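Local coordinates for cytosol aminopeptidase (Coxiella burnetii, PDB 3IJ3), which is probably a metal-dependent aminopeptidase of the M17 family, which removes amino acids from the N-terminus of peptides, at residues Y220-A225 and D332-V337; T214-I219 and L339-A344; K210-E215 and R228-I233. All blocks are in the same frame, centred on the assembly; numbering follows the deposited sequence.

Contact 1 of 3, residues Y220-A225 and D332-V337; sequences YAVGRA and DAEGRV. With LI (lithium ion), chain C; SO4 (sulfate ion), chain D; SO4 (sulfate ion), chain F.
Glu334 OE2 binds the lithium ion at 1.9 Å, while CB of the same residue rests 3.6 Å from Val222 CG1. The acidic end and the apolar root of Glu334 therefore do different work. CB faces helix 217-223, and the chain bends at its second torsion (chi2 -64°), which turns the carboxylate away from Val222. Asp255, Asp273 and a water complete the coordination. The site probably holds manganese in the working enzyme.

Val222 meets the other segment with both of its methyl groups. CG1 lies against CB and CG of Glu334. Val222 CG2 packs on Val337 CG1 at 3.8 Å, three residues after Glu334.

The residues beside Glu334 build an anion site. Oxygen O2 of the sulfate ion of chain D accepts from both Arg336 N and Arg336 NE, at 2.8 Å each. Gly335 N and Arg336 NH2 hold two other oxygens of this ion. The sulfate ion of chain F meets the far edge of the guanidinium, and Ala333 CB lies over one face of the group, above its centre. The first sulfate probably sits where bicarbonate binds in related aminopeptidases.

Glu334 lies close to the N-terminal end of helix 335-347. Val222 and Glu334 also touch strand 295-305, Glu334 reaches strand 244-252, and Arg336 leans on helix 427-436.

Contact 2 of 3, residues T214-I219 and L339-A344; sequences TEFPAI and LADALA. With EDO (1,2-ethanediol), chain K.
The first turn of helix 217-223 meets the middle of helix 335-347 through Asp341, in the catalytic domain of this M17 aminopeptidase. Phe216 is the N-cap residue of helix 217-223 and is also the first residue to leave helical torsions after helix 209-215. The two helices are thus separated by a single non-helical residue. Asp341 points its carboxylate at this junction.

Asp341 OD2 accepts from Ala218 N at 2.9 Å. The N-H comes to it on the syn side, 34° out of the carboxylate plane, and the bond is bent, with an N-H...O angle of 138°. Ile219 N adds a weak bond to the same oxygen. Two backbone N-H groups of the first turn thus find an acceptor on another helix. The positive end of the helix dipole would be expected to favour the charged form of this buried acid. The other oxygen, OD1, is taken by the backbone N of Arg321. Both ends of the carboxylate are therefore held, which should fix its rotation.

Apolar atoms close in around this polar core. Ala218 CB lies 3.3 Å from Asp341 OD2. Ile219 CG1 packs on Asp341 CB at 3.8 Å, and Ile219 also touches strand 295-305.

Arg321 also makes a cation-pi contact with the Phe216 ring. That ring is turned steeply to the carboxylate, with the planes 72° apart. It meets helix 335-347 by its edge: Phe216 CD1 lies 3.9 Å from Asp341 CB, and Phe216 CE1 lies 4.0 Å from Asp341 O, which is in the plane of the ring.

Contact 3 of 3, residues K210-E215 and R228-I233; sequences KDLETE and RPPLLI. With EDO (1,2-ethanediol), chain K.
Leu212 reaches out from helix 209-215 and touches Pro230, just before strand 231-237, and Leu232 within it. Leu212 CD2 lies 3.8 Å from Pro230 CG and 3.6 Å from Pro230 O. Leu212 CD1 meets Leu232 CB at 3.9 Å and Leu232 N at 3.8 Å. The first torsion of Leu212 sets CG opposite the backbone N (chi1 -172°), which carries the fork out from the helix. The second (chi2 81°) points one methyl at each of these residues.

Pro230 takes its share with CB and CG of the ring, besides its carbonyl. Leu232 takes part with its CB and backbone N. Its side chain crosses that of Leu212 at about a right angle. Leu231, between Pro230 and Leu232 in sequence, directs its CB away from the helix.

Helix 209-215 belongs to the helical connection between strands 203-208 and 231-237, which pair antiparallel in the large sheet of the catalytic domain. Leu212 and Leu232 both touch Ile207 of strand 203-208. Tyr220 and Ile219 of helix 217-223 cover Pro230 and Leu232. Leu231 and Ile233 instead pack on helix 186-200.

The outer side of helix 209-215 is polar. Lys210 NZ forms a salt bridge with Glu213 OE1 at 2.9 Å, one turn along, meeting the oxygen on its syn side.

All three contacts lie in the catalytic domain, with centres 9 to 12 Å apart. Along the chain, helix 209-215, helix 217-223 and strand 231-237 follow one another, and helix 335-347 comes about a hundred residues later. Contacts 1 and 2 join helix 217-223 to successive parts of helix 335-347, and Val337 O touches Ala218 CB between them. Contact 3 is local and joins helix 209-215 to the sheet. Ile219 bridges contacts 2 and 3 by packing on Leu232, and Tyr220 of contact 1 packs on Glu213 and Pro230. The packing is thus continuous from the outer helix to the metal ligand Glu334, which contact 1 alone contains.

Contact 1 of 3, residues Y220-A225 and D332-V337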
# COMPACT_ATOMS: atom_id res chain seq x y z
N TYR A 220 13.97 29.68 -5.68
CA TYR A 220 15.25 29.08 -5.36
C TYR A 220 15.12 27.86 -4.45
O TYR A 220 15.74 26.83 -4.70
CB TYR A 220 16.18 30.10 -4.73
CG TYR A 220 17.48 29.49 -4.31
CD1 TYR A 220 18.45 29.19 -5.25
CD2 TYR A 220 17.74 29.17 -2.98
CE1 TYR A 220 19.66 28.58 -4.88
CE2 TYR A 220 18.93 28.57 -2.60
CZ TYR A 220 19.88 28.29 -3.56
OH TYR A 220 21.06 27.67 -3.20
N ALA A 221 14.32 27.96 -3.40
CA ALA A 221 14.18 26.84 -2.43
C ALA A 221 13.70 25.55 -3.12
O ALA A 221 14.25 24.47 -2.90
CB ALA A 221 13.24 27.23 -1.26
N VAL A 222 12.71 25.69 -3.99
CA VAL A 222 12.17 24.52 -4.70
C VAL A 222 13.19 23.91 -5.64
O VAL A 222 13.37 22.71 -5.64
CB VAL A 222 10.86 24.86 -5.45
CG1 VAL A 222 10.43 23.76 -6.39
CG2 VAL A 222 9.75 25.18 -4.46
N GLY A 223 13.87 24.73 -6.42
CA GLY A 223 14.79 24.21 -7.40
C GLY A 223 16.23 23.99 -7.03
O GLY A 223 16.98 23.45 -7.84
N ARG A 224 16.61 24.27 -5.79
CA ARG A 224 18.03 24.23 -5.44
C ARG A 224 18.69 22.86 -5.44
O ARG A 224 19.90 22.79 -5.56
CB ARG A 224 18.28 24.92 -4.12
CG ARG A 224 17.80 24.12 -3.00
CD ARG A 224 17.92 24.87 -1.66
NE ARG A 224 17.78 23.88 -0.62
CZ ARG A 224 17.23 24.06 0.57
NH1 ARG A 224 16.68 25.23 0.92
NH2 ARG A 224 17.15 23.02 1.40
N ALA A 225 17.90 21.79 -5.32
CA ALA A 225 18.42 20.43 -5.30
C ALA A 225 18.75 19.88 -6.66
O ALA A 225 19.48 18.91 -6.75
CB ALA A 225 17.43 19.48 -4.58
N ASP A 332 5.86 18.10 -2.74
CA ASP A 332 5.30 17.83 -4.07
C ASP A 332 4.19 18.87 -4.42
O ASP A 332 3.58 18.77 -5.47
CB ASP A 332 4.80 16.40 -4.12
CG ASP A 332 4.43 15.92 -5.54
OD1 ASP A 332 4.91 16.49 -6.52
OD2 ASP A 332 3.67 14.95 -5.64
N ALA A 333 3.92 19.83 -3.55
CA ALA A 333 3.00 20.95 -3.88
C ALA A 333 3.93 22.15 -4.13
O ALA A 333 3.78 23.22 -3.55
CB ALA A 333 1.99 21.24 -2.73
N GLU A 334 4.91 21.95 -5.00
CA GLU A 334 5.97 22.95 -5.26
C GLU A 334 5.59 24.00 -6.30
O GLU A 334 6.14 25.12 -6.31
CB GLU A 334 7.26 22.23 -5.77
CG GLU A 334 7.35 21.88 -7.28
CD GLU A 334 6.31 20.88 -7.76
OE1 GLU A 334 5.83 20.10 -6.93
OE2 GLU A 334 5.97 20.90 -8.97
N GLY A 335 4.68 23.65 -7.20
CA GLY A 335 4.29 24.56 -8.28
C GLY A 335 3.72 25.86 -7.76
O GLY A 335 4.07 26.95 -8.23
N ARG A 336 2.84 25.75 -6.80
CA ARG A 336 2.21 26.95 -6.21
C ARG A 336 3.24 27.80 -5.48
O ARG A 336 3.11 29.03 -5.41
CB ARG A 336 1.07 26.54 -5.30
CG ARG A 336 1.49 25.88 -4.01
CD ARG A 336 0.38 25.06 -3.35
NE ARG A 336 -0.01 23.91 -4.15
CZ ARG A 336 -0.90 22.99 -3.76
NH1 ARG A 336 -1.51 23.07 -2.57
NH2 ARG A 336 -1.21 21.99 -4.55
N VAL A 337 4.26 27.14 -4.90
CA VAL A 337 5.34 27.86 -4.17
C VAL A 337 6.17 28.73 -5.14
O VAL A 337 6.40 29.93 -4.86
CB VAL A 337 6.23 26.89 -3.36
CG1 VAL A 337 7.42 27.62 -2.69
CG2 VAL A 337 5.39 26.13 -2.31
LI LI C . 4.67 19.73 -9.81
S SO4 D . 1.40 22.28 -7.42
O1 SO4 D . 2.64 21.52 -7.46
O2 SO4 D . 1.57 23.29 -6.36
O3 SO4 D . 1.21 22.85 -8.74
O4 SO4 D . 0.26 21.40 -7.08
S SO4 F . -3.49 20.11 -1.83
O1 SO4 F . -3.06 18.71 -1.87
O2 SO4 F . -2.65 20.88 -0.92
O3 SO4 F . -3.51 20.74 -3.13
O4 SO4 F . -4.87 20.12 -1.32
O HOH W 1 3.27 19.24 -8.60

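Contact 2 of 3, residues T214-I219 and L339-A344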
# COMPACT_ATOMS: atom_id res chain seq x y z
N THR A 214 18.29 35.72 -3.58
CA THR A 214 17.90 36.89 -2.78
C THR A 214 16.53 37.45 -3.07
O THR A 214 15.74 37.72 -2.16
CB THR A 214 18.92 38.04 -2.99
OG1 THR A 214 20.18 37.64 -2.45
CG2 THR A 214 18.47 39.34 -2.30
N GLU A 215 16.22 37.61 -4.36
CA GLU A 215 15.01 38.29 -4.78
C GLU A 215 13.77 37.39 -4.93
O GLU A 215 12.66 37.88 -4.78
CB GLU A 215 15.28 39.03 -6.09
CG GLU A 215 16.37 40.13 -5.99
CD GLU A 215 15.93 41.35 -5.24
OE1 GLU A 215 14.70 41.55 -5.08
OE2 GLU A 215 16.82 42.13 -4.85
N PHE A 216 13.98 36.12 -5.28
CA PHE A 216 12.90 35.14 -5.47
C PHE A 216 13.23 33.88 -4.67
O PHE A 216 13.40 32.80 -5.23
CB PHE A 216 12.77 34.83 -6.97
CG PHE A 216 12.39 36.02 -7.77
CD1 PHE A 216 11.07 36.32 -8.01
CD2 PHE A 216 13.37 36.89 -8.24
CE1 PHE A 216 10.72 37.45 -8.73
CE2 PHE A 216 13.02 38.04 -8.93
CZ PHE A 216 11.70 38.32 -9.17
N PRO A 217 13.30 34.01 -3.33
CA PRO A 217 13.70 32.87 -2.50
C PRO A 217 12.86 31.60 -2.61
O PRO A 217 13.40 30.50 -2.40
CB PRO A 217 13.66 33.44 -1.07
CG PRO A 217 12.65 34.57 -1.14
CD PRO A 217 12.90 35.17 -2.51
N ALA A 218 11.58 31.73 -2.95
CA ALA A 218 10.72 30.56 -3.03
C ALA A 218 11.01 29.76 -4.29
O ALA A 218 10.97 28.52 -4.27
CB ALA A 218 9.21 30.99 -2.93
N ILE A 219 11.33 30.45 -5.38
CA ILE A 219 11.73 29.74 -6.63
C ILE A 219 13.04 29.00 -6.35
O ILE A 219 13.21 27.81 -6.69
CB ILE A 219 11.91 30.72 -7.81
CG1 ILE A 219 10.63 31.52 -8.05
CG2 ILE A 219 12.32 29.95 -9.09
CD1 ILE A 219 10.76 32.57 -9.21
N LEU A 339 5.21 29.68 -8.16
CA LEU A 339 4.26 30.65 -8.75
C LEU A 339 4.03 31.85 -7.83
O LEU A 339 3.83 32.96 -8.30
CB LEU A 339 2.93 30.00 -9.10
CG LEU A 339 2.96 29.09 -10.32
CD1 LEU A 339 1.63 28.33 -10.45
CD2 LEU A 339 3.27 29.89 -11.59
N ALA A 340 4.03 31.62 -6.51
CA ALA A 340 3.82 32.70 -5.53
C ALA A 340 4.80 33.85 -5.72
O ALA A 340 4.42 35.02 -5.62
CB ALA A 340 3.91 32.16 -4.08
N ASP A 341 6.07 33.53 -5.98
CA ASP A 341 7.07 34.56 -6.23
C ASP A 341 6.84 35.28 -7.56
O ASP A 341 7.03 36.49 -7.64
CB ASP A 341 8.48 33.99 -6.19
CG ASP A 341 9.08 33.98 -4.80
OD1 ASP A 341 8.41 34.43 -3.84
OD2 ASP A 341 10.26 33.58 -4.68
N ALA A 342 6.46 34.54 -8.60
CA ALA A 342 6.21 35.16 -9.90
C ALA A 342 5.01 36.08 -9.78
O ALA A 342 5.00 37.17 -10.32
CB ALA A 342 5.99 34.08 -11.00
N LEU A 343 3.97 35.62 -9.08
CA LEU A 343 2.77 36.45 -8.87
C LEU A 343 3.05 37.71 -8.05
O LEU A 343 2.52 38.79 -8.38
CB LEU A 343 1.61 35.63 -8.25
CG LEU A 343 0.95 34.58 -9.12
CD1 LEU A 343 0.04 33.69 -8.24
CD2 LEU A 343 0.19 35.17 -10.31
N ALA A 344 3.85 37.59 -7.00
CA ALA A 344 4.24 38.72 -6.16
C ALA A 344 4.94 39.77 -7.02
O ALA A 344 4.76 40.98 -6.83
CB ALA A 344 5.15 38.26 -5.00
C1 EDO K . 11.93 38.33 0.55
O1 EDO K . 12.23 38.03 1.92
C2 EDO K . 13.00 39.21 -0.06
O2 EDO K . 12.86 39.20 -1.48

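Contact 3 of 3, residues K210-E215 and R228-I233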
# COMPACT_ATOMS: atom_id res chain seq x y z
N LYS A 210 22.64 33.91 -7.55
CA LYS A 210 22.54 34.72 -6.35
C LYS A 210 21.45 35.75 -6.35
O LYS A 210 20.85 36.01 -5.31
CB LYS A 210 23.90 35.38 -6.01
CG LYS A 210 25.00 34.36 -5.68
CD LYS A 210 24.64 33.52 -4.43
CE LYS A 210 25.57 32.33 -4.22
NZ LYS A 210 25.05 31.44 -3.13
N ASP A 211 21.14 36.34 -7.49
CA ASP A 211 20.09 37.34 -7.49
C ASP A 211 18.75 36.63 -7.28
O ASP A 211 17.87 37.16 -6.63
CB ASP A 211 20.06 38.19 -8.79
CG ASP A 211 19.44 39.55 -8.55
OD1 ASP A 211 19.81 40.20 -7.53
OD2 ASP A 211 18.62 39.98 -9.38
N LEU A 212 18.60 35.42 -7.83
CA LEU A 212 17.37 34.66 -7.65
C LEU A 212 17.24 34.27 -6.16
O LEU A 212 16.19 34.40 -5.54
CB LEU A 212 17.40 33.39 -8.49
CG LEU A 212 16.07 32.64 -8.48
CD1 LEU A 212 15.09 33.30 -9.54
CD2 LEU A 212 16.28 31.17 -8.75
N GLU A 213 18.32 33.79 -5.61
CA GLU A 213 18.34 33.37 -4.21
C GLU A 213 17.86 34.50 -3.29
O GLU A 213 17.09 34.28 -2.35
CB GLU A 213 19.75 32.88 -3.89
CG GLU A 213 19.90 32.23 -2.58
CD GLU A 213 21.30 31.68 -2.34
OE1 GLU A 213 22.12 31.59 -3.29
OE2 GLU A 213 21.54 31.31 -1.20
N THR A 214 18.29 35.72 -3.58
CA THR A 214 17.90 36.89 -2.78
C THR A 214 16.53 37.45 -3.07
O THR A 214 15.74 37.72 -2.16
CB THR A 214 18.92 38.04 -2.99
OG1 THR A 214 20.18 37.64 -2.45
CG2 THR A 214 18.47 39.34 -2.30
N GLU A 215 16.22 37.61 -4.36
CA GLU A 215 15.01 38.29 -4.78
C GLU A 215 13.77 37.39 -4.93
O GLU A 215 12.66 37.88 -4.78
CB GLU A 215 15.28 39.03 -6.09
CG GLU A 215 16.37 40.13 -5.99
CD GLU A 215 15.93 41.35 -5.24
OE1 GLU A 215 14.70 41.55 -5.08
OE2 GLU A 215 16.82 42.13 -4.85
N ARG A 228 20.52 21.08 -12.43
CA ARG A 228 20.34 22.21 -13.34
C ARG A 228 19.67 23.30 -12.52
O ARG A 228 18.52 23.15 -12.10
CB ARG A 228 19.52 21.78 -14.53
CG ARG A 228 20.26 20.67 -15.26
CD ARG A 228 19.49 20.14 -16.38
NE ARG A 228 18.18 19.66 -15.96
CZ ARG A 228 17.29 19.16 -16.82
NH1 ARG A 228 17.60 19.09 -18.09
NH2 ARG A 228 16.09 18.76 -16.40
N PRO A 229 20.40 24.40 -12.30
CA PRO A 229 19.90 25.41 -11.37
C PRO A 229 18.63 26.15 -11.79
O PRO A 229 18.36 26.26 -12.99
CB PRO A 229 21.08 26.38 -11.22
CG PRO A 229 22.08 26.02 -12.20
CD PRO A 229 21.76 24.69 -12.79
N PRO A 230 17.90 26.65 -10.79
CA PRO A 230 16.64 27.35 -11.05
C PRO A 230 16.84 28.76 -11.58
O PRO A 230 17.89 29.38 -11.36
CB PRO A 230 16.00 27.39 -9.67
CG PRO A 230 17.14 27.51 -8.73
CD PRO A 230 18.20 26.60 -9.35
N LEU A 231 15.81 29.26 -12.25
CA LEU A 231 15.84 30.62 -12.78
C LEU A 231 14.43 31.16 -12.98
O LEU A 231 13.46 30.42 -12.87
CB LEU A 231 16.65 30.65 -14.06
CG LEU A 231 16.25 29.72 -15.20
CD1 LEU A 231 15.17 30.42 -16.00
CD2 LEU A 231 17.37 29.35 -16.14
N LEU A 232 14.35 32.46 -13.21
CA LEU A 232 13.10 33.12 -13.53
C LEU A 232 13.28 33.80 -14.87
O LEU A 232 14.24 34.54 -15.08
CB LEU A 232 12.71 34.15 -12.47
CG LEU A 232 11.48 35.00 -12.76
CD1 LEU A 232 10.19 34.16 -12.83
CD2 LEU A 232 11.36 36.09 -11.73
N ILE A 233 12.39 33.49 -15.80
CA ILE A 233 12.36 34.11 -17.13
C ILE A 233 11.33 35.25 -17.10
O ILE A 233 10.20 35.02 -16.71
CB ILE A 233 11.93 33.07 -18.18
CG1 ILE A 233 12.86 31.88 -18.17
CG2 ILE A 233 11.86 33.70 -19.61
CD1 ILE A 233 12.23 30.60 -18.75
C1 EDO K . 11.93 38.33 0.55
O1 EDO K . 12.23 38.03 1.92
C2 EDO K . 13.00 39.21 -0.06
O2 EDO K . 12.86 39.20 -1.48